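Local coordinates for uncharacterized protein conserved in bacteria (Cupriavidus necator, PDB 5DMH) that catalyses the ATP-dependent phosphorylation of 3-oxo-tetronate to 3-oxo-tetronate 4-phosphate, as a member of the four-carbon acid sugar kinase family, at residues V59-L64 / L101-A106; V81-R86 / A95-A100. One frame throughout, in Å; residues are numbered along the deposited sequence.

Contact 1. Residues V59-L64 / L101-A106; sequences VQTIGL and LQWLRA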
ATOM      1  N   VAL A  59       5.088 -12.217   7.242  1.00 24.63           N
ATOM      2  CA  VAL A  59       5.238 -12.687   5.870  1.00 29.17           C
ATOM      3  C   VAL A  59       4.175 -12.038   4.980  1.00 23.72           C
ATOM      4  O   VAL A  59       2.998 -11.965   5.340  1.00 24.21           O
ATOM      5  CB  VAL A  59       5.144 -14.223   5.780  1.00 27.39           C
ATOM      6  CG1 VAL A  59       4.998 -14.672   4.318  1.00 32.17           C
ATOM      7  CG2 VAL A  59       6.374 -14.873   6.430  1.00 27.12           C
ATOM      8  N   GLN A  60       4.610 -11.515   3.837  1.00 20.45           N
ATOM      9  CA  GLN A  60       3.692 -10.944   2.860  1.00 18.15           C
ATOM     10  C   GLN A  60       3.476 -11.963   1.752  1.00 19.46           C
ATOM     11  O   GLN A  60       4.441 -12.481   1.187  1.00 21.65           O
ATOM     12  CB  GLN A  60       4.244  -9.649   2.261  1.00 19.20           C
ATOM     13  CG  GLN A  60       3.447  -9.168   1.080  1.00 20.13           C
ATOM     14  CD  GLN A  60       3.796  -7.761   0.694  1.00 24.43           C
ATOM     15  OE1 GLN A  60       4.272  -6.986   1.524  1.00 25.02           O
ATOM     16  NE2 GLN A  60       3.559  -7.411  -0.563  1.00 26.35           N
ATOM     17  N   THR A  61       2.215 -12.267   1.458  1.00 19.25           N
ATOM     18  CA  THR A  61       1.886 -13.166   0.369  1.00 18.60           C
ATOM     19  C   THR A  61       1.288 -12.362  -0.764  1.00 19.90           C
ATOM     20  O   THR A  61       0.656 -11.337  -0.546  1.00 20.76           O
ATOM     21  CB  THR A  61       0.872 -14.264   0.794  1.00 19.24           C
ATOM     22  OG1 THR A  61      -0.379 -13.661   1.135  1.00 22.22           O
ATOM     23  CG2 THR A  61       1.406 -15.078   1.957  1.00 25.84           C
ATOM     24  N   ILE A  62       1.523 -12.813  -1.985  1.00 20.08           N
ATOM     25  CA  ILE A  62       0.948 -12.181  -3.146  1.00 18.26           C
ATOM     26  C   ILE A  62      -0.312 -12.965  -3.427  1.00 18.51           C
ATOM     27  O   ILE A  62      -0.251 -14.100  -3.878  1.00 18.41           O
ATOM     28  CB  ILE A  62       1.919 -12.208  -4.349  1.00 20.94           C
ATOM     29  CG1 ILE A  62       3.234 -11.545  -3.986  1.00 17.42           C
ATOM     30  CG2 ILE A  62       1.304 -11.493  -5.530  1.00 19.15           C
ATOM     31  CD1 ILE A  62       3.084 -10.125  -3.423  1.00 20.16           C
ATOM     32  N   GLY A  63      -1.459 -12.387  -3.068  1.00 23.34           N
ATOM     33  CA  GLY A  63      -2.698 -13.136  -3.053  1.00 21.82           C
ATOM     34  C   GLY A  63      -2.577 -14.312  -2.119  1.00 22.23           C
ATOM     35  O   GLY A  63      -1.796 -14.286  -1.142  1.00 21.53           O
ATOM     36  N   LEU A  64      -3.339 -15.356  -2.413  1.00 18.73           N
ATOM     37  CA  LEU A  64      -3.366 -16.527  -1.570  1.00 25.82           C
ATOM     38  C   LEU A  64      -2.472 -17.630  -2.124  1.00 29.59           C
ATOM     39  O   LEU A  64      -2.612 -18.025  -3.280  1.00 28.80           O
ATOM     40  CB  LEU A  64      -4.801 -17.011  -1.434  1.00 26.33           C
ATOM     41  CG  LEU A  64      -5.766 -15.934  -0.952  1.00 25.45           C
ATOM     42  CD1 LEU A  64      -7.160 -16.527  -0.775  1.00 30.93           C
ATOM     43  CD2 LEU A  64      -5.255 -15.317   0.355  1.00 28.73           C
ATOM     44  N   LEU A 101      -9.802 -13.137   3.787  1.00 17.56           N
ATOM     45  CA  LEU A 101     -10.178 -13.178   5.198  1.00 15.68           C
ATOM     46  C   LEU A 101     -10.306 -14.618   5.673  1.00 17.25           C
ATOM     47  O   LEU A 101      -9.824 -14.996   6.750  1.00 20.57           O
ATOM     48  CB  LEU A 101     -11.498 -12.469   5.418  1.00 16.69           C
ATOM     49  CG  LEU A 101     -12.115 -12.622   6.805  1.00 17.10           C
ATOM     50  CD1 LEU A 101     -11.329 -11.856   7.863  1.00 22.50           C
ATOM     51  CD2 LEU A 101     -13.548 -12.133   6.791  1.00 17.43           C
ATOM     52  N   GLN A 102     -10.992 -15.422   4.882  1.00 16.86           N
ATOM     53  CA  GLN A 102     -11.187 -16.815   5.253  1.00 20.61           C
ATOM     54  C   GLN A 102      -9.842 -17.516   5.334  1.00 20.69           C
ATOM     55  O   GLN A 102      -9.590 -18.279   6.279  1.00 20.48           O
ATOM     56  CB  GLN A 102     -12.111 -17.513   4.257  1.00 22.97           C
ATOM     57  CG  GLN A 102     -12.125 -19.026   4.378  1.00 29.75           C
ATOM     58  CD  GLN A 102     -12.549 -19.509   5.730  1.00 32.00           C
ATOM     59  OE1 GLN A 102     -13.213 -18.797   6.503  1.00 31.73           O
ATOM     60  NE2 GLN A 102     -12.169 -20.745   6.040  1.00 27.95           N
ATOM     61  N   TRP A 103      -8.960 -17.262   4.360  1.00 21.83           N
ATOM     62  CA  TRP A 103      -7.640 -17.901   4.380  1.00 20.34           C
ATOM     63  C   TRP A 103      -6.894 -17.540   5.676  1.00 21.01           C
ATOM     64  O   TRP A 103      -6.292 -18.402   6.345  1.00 20.57           O
ATOM     65  CB  TRP A 103      -6.828 -17.535   3.122  1.00 19.11           C
ATOM     66  CG  TRP A 103      -5.492 -18.205   3.084  1.00 18.78           C
ATOM     67  CD1 TRP A 103      -5.211 -19.486   2.681  1.00 24.80           C
ATOM     68  CD2 TRP A 103      -4.252 -17.633   3.503  1.00 17.79           C
ATOM     69  NE1 TRP A 103      -3.872 -19.738   2.824  1.00 24.37           N
ATOM     70  CE2 TRP A 103      -3.257 -18.616   3.322  1.00 25.47           C
ATOM     71  CE3 TRP A 103      -3.890 -16.384   4.008  1.00 20.10           C
ATOM     72  CZ2 TRP A 103      -1.910 -18.382   3.624  1.00 30.31           C
ATOM     73  CZ3 TRP A 103      -2.560 -16.144   4.309  1.00 20.33           C
ATOM     74  CH2 TRP A 103      -1.580 -17.137   4.115  1.00 26.71           C
ATOM     75  N   LEU A 104      -6.959 -16.269   6.040  1.00 18.78           N
ATOM     76  CA  LEU A 104      -6.291 -15.779   7.244  1.00 17.09           C
ATOM     77  C   LEU A 104      -6.864 -16.413   8.502  1.00 21.48           C
ATOM     78  O   LEU A 104      -6.116 -16.826   9.387  1.00 22.06           O
ATOM     79  CB  LEU A 104      -6.407 -14.260   7.316  1.00 16.16           C
ATOM     80  CG  LEU A 104      -5.546 -13.520   6.290  1.00 19.59           C
ATOM     81  CD1 LEU A 104      -5.951 -12.061   6.300  1.00 19.13           C
ATOM     82  CD2 LEU A 104      -4.041 -13.663   6.571  1.00 19.44           C
ATOM     83  N   ARG A 105      -8.187 -16.541   8.564  1.00 19.61           N
ATOM     84  CA  ARG A 105      -8.831 -17.157   9.716  1.00 23.66           C
ATOM     85  C   ARG A 105      -8.378 -18.603   9.858  1.00 24.89           C
ATOM     86  O   ARG A 105      -8.072 -19.075  10.951  1.00 27.29           O
ATOM     87  CB  ARG A 105     -10.353 -17.115   9.570  1.00 18.77           C
ATOM     88  CG  ARG A 105     -10.965 -15.768   9.427  1.00 29.51           C
ATOM     89  CD  ARG A 105     -12.452 -15.862   9.167  1.00 38.94           C
ATOM     90  NE  ARG A 105     -13.178 -15.779  10.421  1.00 43.55           N
ATOM     91  CZ  ARG A 105     -14.444 -15.415  10.546  1.00 28.12           C
ATOM     92  NH1 ARG A 105     -15.185 -15.083   9.487  1.00 22.38           N
ATOM     93  NH2 ARG A 105     -14.955 -15.346  11.757  1.00 24.85           N
ATOM     94  N   ALA A 106      -8.331 -19.293   8.731  1.00 22.16           N
ATOM     95  CA  ALA A 106      -7.922 -20.693   8.683  1.00 28.84           C
ATOM     96  C   ALA A 106      -6.476 -20.911   9.101  1.00 29.75           C
ATOM     97  O   ALA A 106      -6.136 -22.004   9.538  1.00 28.65           O
ATOM     98  CB  ALA A 106      -8.135 -21.223   7.305  1.00 23.07           C
TER
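With CG anti to the backbone N (chi1 -178°), Trp103 extends its indole from the helix, and its CB and ring root come beside the methyls of Leu64, whose own CG lies anti to its carbonyl carbon (chi1 -54°). Leu64 and Trp103 run alongside one another, pointing opposite ways. This is helix-on-sheet packing in the sugar-binding N-terminal domain: helix 90-106 lies against the parallel strands 58-62 and 78-82, and residues 59-64 supply the end of the first strand and the turn after it. Both methyls of Leu64 meet the start of the tryptophan side chain, CD2 at 3.9 Å and CD1 at 4.0 Å from Trp103 CB. Leu64 CD2 lies oblique to the ring, 4.0 Å from Trp103 CG and equally near Trp103 CD2 and CE3. A branched leucine suits this place because its two methyls spread over the CB and the ring root together. Farther out, the six-membered ring reaches the strand, where Thr61 CG2 approaches Trp103 CH2 obliquely at 4.2 Å. A large aromatic residue is apt here, since it spans the gap between helix and strand from a partly exposed position. Pro65 and Ile73, from loops, also touch the indole, and Val81 of the neighbouring strand touches both Thr61 and Leu64. Every touching atom is carbon, and no hydrogen bond crosses between the segments. Threonine serves two purposes: its methyl packs against the ring, while its hydroxyl ties down the turn. Gly63 has a positive phi, a backbone conformation that glycine reaches without strain from a CB, and its carbonyl oxygen accepts a 2.8 Å hydrogen bond from Thr61 OG1, which arrives nearly along the C=O axis at 166°.

Contact 2. Residues V81-R86 / A95-A100; sequences VALKSR and AQSLAA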
ATOM      1  N   VAL A  81      -1.698 -10.182   3.301  1.00 18.39           N
ATOM      2  CA  VAL A  81      -2.110 -10.557   1.958  1.00 21.37           C
ATOM      3  C   VAL A  81      -2.206  -9.328   1.045  1.00 19.85           C
ATOM      4  O   VAL A  81      -3.027  -8.436   1.250  1.00 19.28           O
ATOM      5  CB  VAL A  81      -3.466 -11.325   1.983  1.00 17.71           C
ATOM      6  CG1 VAL A  81      -3.911 -11.673   0.557  1.00 18.83           C
ATOM      7  CG2 VAL A  81      -3.370 -12.564   2.861  1.00 20.85           C
ATOM      8  N   ALA A  82      -1.357  -9.291   0.018  1.00 15.20           N
ATOM      9  CA  ALA A  82      -1.377  -8.245  -0.973  1.00 15.33           C
ATOM     10  C   ALA A  82      -2.395  -8.517  -2.091  1.00 15.09           C
ATOM     11  O   ALA A  82      -2.329  -9.545  -2.781  1.00 15.12           O
ATOM     12  CB  ALA A  82       0.015  -8.104  -1.564  1.00 18.17           C
ATOM     13  N   LEU A  83      -3.351  -7.619  -2.234  1.00 14.50           N
ATOM     14  CA  LEU A  83      -4.314  -7.635  -3.331  1.00 13.68           C
ATOM     15  C   LEU A  83      -4.095  -6.427  -4.252  1.00 17.12           C
ATOM     16  O   LEU A  83      -3.567  -5.407  -3.810  1.00 18.53           O
ATOM     17  CB  LEU A  83      -5.749  -7.575  -2.809  1.00 17.38           C
ATOM     18  CG  LEU A  83      -6.183  -8.642  -1.813  1.00 17.37           C
ATOM     19  CD1 LEU A  83      -7.648  -8.452  -1.400  1.00 17.32           C
ATOM     20  CD2 LEU A  83      -5.929 -10.057  -2.370  1.00 23.93           C
ATOM     21  N   LYS A  84      -4.548  -6.525  -5.511  1.00 16.43           N
ATOM     22  CA  LYS A  84      -4.546  -5.390  -6.427  1.00 15.49           C
ATOM     23  C   LYS A  84      -5.997  -4.956  -6.578  1.00 15.79           C
ATOM     24  O   LYS A  84      -6.613  -5.112  -7.633  1.00 19.20           O
ATOM     25  CB  LYS A  84      -3.922  -5.785  -7.791  1.00 16.73           C
ATOM     26  CG  LYS A  84      -3.607  -4.609  -8.701  1.00 15.07           C
ATOM     27  CD  LYS A  84      -3.086  -5.050 -10.090  1.00 19.18           C
ATOM     28  CE  LYS A  84      -2.652  -3.886 -10.931  1.00 16.33           C
ATOM     29  NZ  LYS A  84      -3.757  -2.970 -11.333  1.00 21.37           N
ATOM     30  N   SER A  85      -6.580  -4.445  -5.488  1.00 18.48           N
ATOM     31  CA  SER A  85      -8.037  -4.342  -5.388  1.00 16.75           C
ATOM     32  C   SER A  85      -8.507  -2.913  -5.124  1.00 17.02           C
ATOM     33  O   SER A  85      -9.690  -2.672  -4.858  1.00 19.49           O
ATOM     34  CB  SER A  85      -8.523  -5.205  -4.237  1.00 19.20           C
ATOM     35  OG  SER A  85      -7.848  -4.819  -3.045  1.00 15.92           O
ATOM     36  N   ARG A  86      -7.585  -1.963  -5.154  1.00 15.83           N
ATOM     37  CA  ARG A  86      -7.930  -0.585  -4.869  1.00 13.98           C
ATOM     38  C   ARG A  86      -8.897   0.065  -5.868  1.00 15.19           C
ATOM     39  O   ARG A  86      -9.681   0.924  -5.489  1.00 17.59           O
ATOM     40  CB  ARG A  86      -6.641   0.244  -4.768  1.00 16.33           C
ATOM     41  CG  ARG A  86      -6.859   1.746  -4.558  1.00 16.61           C
ATOM     42  CD  ARG A  86      -5.488   2.424  -4.454  1.00 22.99           C
ATOM     43  NE  ARG A  86      -4.932   2.006  -3.180  1.00 24.05           N
ATOM     44  CZ  ARG A  86      -3.741   2.337  -2.704  1.00 31.31           C
ATOM     45  NH1 ARG A  86      -2.893   3.079  -3.421  1.00 26.26           N
ATOM     46  NH2 ARG A  86      -3.396   1.883  -1.508  1.00 25.71           N
ATOM     47  N   ALA A  95     -15.092  -9.672  -3.085  1.00 15.69           N
ATOM     48  CA  ALA A  95     -14.931 -11.122  -3.226  1.00 18.14           C
ATOM     49  C   ALA A  95     -13.493 -11.531  -2.906  1.00 17.01           C
ATOM     50  O   ALA A  95     -13.256 -12.476  -2.157  1.00 17.15           O
ATOM     51  CB  ALA A  95     -15.320 -11.568  -4.603  1.00 18.52           C
ATOM     52  N   GLN A  96     -12.525 -10.811  -3.473  1.00 18.54           N
ATOM     53  CA  GLN A  96     -11.135 -11.070  -3.153  1.00 15.34           C
ATOM     54  C   GLN A  96     -10.809 -10.876  -1.682  1.00 15.01           C
ATOM     55  O   GLN A  96      -9.989 -11.618  -1.125  1.00 16.48           O
ATOM     56  CB  GLN A  96     -10.200 -10.185  -3.993  1.00 16.65           C
ATOM     57  CG  GLN A  96     -10.310 -10.393  -5.478  1.00 18.95           C
ATOM     58  CD  GLN A  96      -9.252  -9.600  -6.210  1.00 23.86           C
ATOM     59  OE1 GLN A  96      -8.295  -9.130  -5.603  1.00 19.89           O
ATOM     60  NE2 GLN A  96      -9.424  -9.439  -7.511  1.00 22.86           N
ATOM     61  N   SER A  97     -11.412  -9.868  -1.058  1.00 13.75           N
ATOM     62  CA  SER A  97     -11.136  -9.570   0.334  1.00 14.34           C
ATOM     63  C   SER A  97     -11.756 -10.619   1.249  1.00 16.52           C
ATOM     64  O   SER A  97     -11.143 -11.027   2.235  1.00 16.72           O
ATOM     65  CB  SER A  97     -11.593  -8.160   0.689  1.00 17.80           C
ATOM     66  OG  SER A  97     -10.922  -7.201  -0.121  1.00 15.25           O
ATOM     67  N   LEU A  98     -12.952 -11.084   0.919  1.00 17.62           N
ATOM     68  CA  LEU A  98     -13.567 -12.168   1.695  1.00 17.89           C
ATOM     69  C   LEU A  98     -12.805 -13.488   1.599  1.00 18.16           C
ATOM     70  O   LEU A  98     -12.717 -14.251   2.583  1.00 17.60           O
ATOM     71  CB  LEU A  98     -15.004 -12.369   1.248  1.00 18.18           C
ATOM     72  CG  LEU A  98     -15.918 -11.235   1.722  1.00 17.77           C
ATOM     73  CD1 LEU A  98     -17.306 -11.368   1.082  1.00 21.39           C
ATOM     74  CD2 LEU A  98     -16.026 -11.224   3.264  1.00 21.80           C
ATOM     75  N   ALA A  99     -12.264 -13.782   0.417  1.00 16.88           N
ATOM     76  CA  ALA A  99     -11.464 -14.995   0.260  1.00 17.92           C
ATOM     77  C   ALA A  99     -10.195 -14.916   1.098  1.00 18.34           C
ATOM     78  O   ALA A  99      -9.831 -15.877   1.802  1.00 19.20           O
ATOM     79  CB  ALA A  99     -11.126 -15.242  -1.221  1.00 18.86           C
ATOM     80  N   ALA A 100      -9.519 -13.774   1.037  1.00 17.53           N
ATOM     81  CA  ALA A 100      -8.345 -13.539   1.887  1.00 18.08           C
ATOM     82  C   ALA A 100      -8.647 -13.647   3.384  1.00 17.50           C
ATOM     83  O   ALA A 100      -7.848 -14.208   4.170  1.00 16.74           O
ATOM     84  CB  ALA A 100      -7.732 -12.197   1.577  1.00 19.92           C
TER
HETATM   85  O   HOH W   1      -5.596  -9.014  -6.414  1.00 17.43           O
HETATM   86  O   HOH W   2      -9.104  -5.079  -0.628  1.00 19.33           O
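Packing of Leu83 on the helix carries much of this contact, a helix-on-sheet join in the sugar-binding N-terminal domain, where strand 78-82 and the loop after it meet helix 90-106. Leu83 CD1 sits against the helix between Gln96 and Ser97, 4.0 Å from Gln96 CB and, closer still, 3.7 Å from Ser97 OG. At the strand end, Val81 CG1, anti to its backbone N (chi1 178°), meets Ala100 CB at 4.0 Å; the small alanine lets helix and strand come close, their CA atoms 6.9 Å apart.

The polar links run through two waters, with no direct hydrogen bond between the segments. Gln96 has an extended chain beyond CG, long enough for OE1 to accept a 2.8 Å bond from one water, which in turn accepts from Lys84 N. The second water lies 2.7 Å from Ser85 OG and donates to Ser97 OG at 2.8 Å; serines suit this bridge because their short side chains leave a water-sized distance between the hydroxyls. Ser85 lies about 7 Å, side chain to side chain, from Glu394, a probable ATP-binding residue. Lys84 NZ forms salt bridges with Glu370 and Glu394. Ser97 OG also hydrogen-bonds to Ala93 O of its own helix.

Contact 1 sets the end of helix 90-106 against strand 58-62 and its turn, contact 2 an earlier part against strand 78-82 and the loop after it, with centres 9 Å apart. Contact 2 is the buried one. Contact 1 lies nearer the surface, where an exposed leucine and a partly exposed tryptophan sit beside one buried threonine, away from the annotated sites. Its chemistry across the segments is apolar, whereas contact 2 combines aliphatic packing, led by Leu83, with water bridges as the chain leaves its strand toward the nucleotide-binding side. The strands join the contacts directly: Thr61 O and Ala82 N lie 2.9 Å apart, a probable backbone hydrogen bond, and Thr61 OG1 packs 3.6 Å from Val81 CG2.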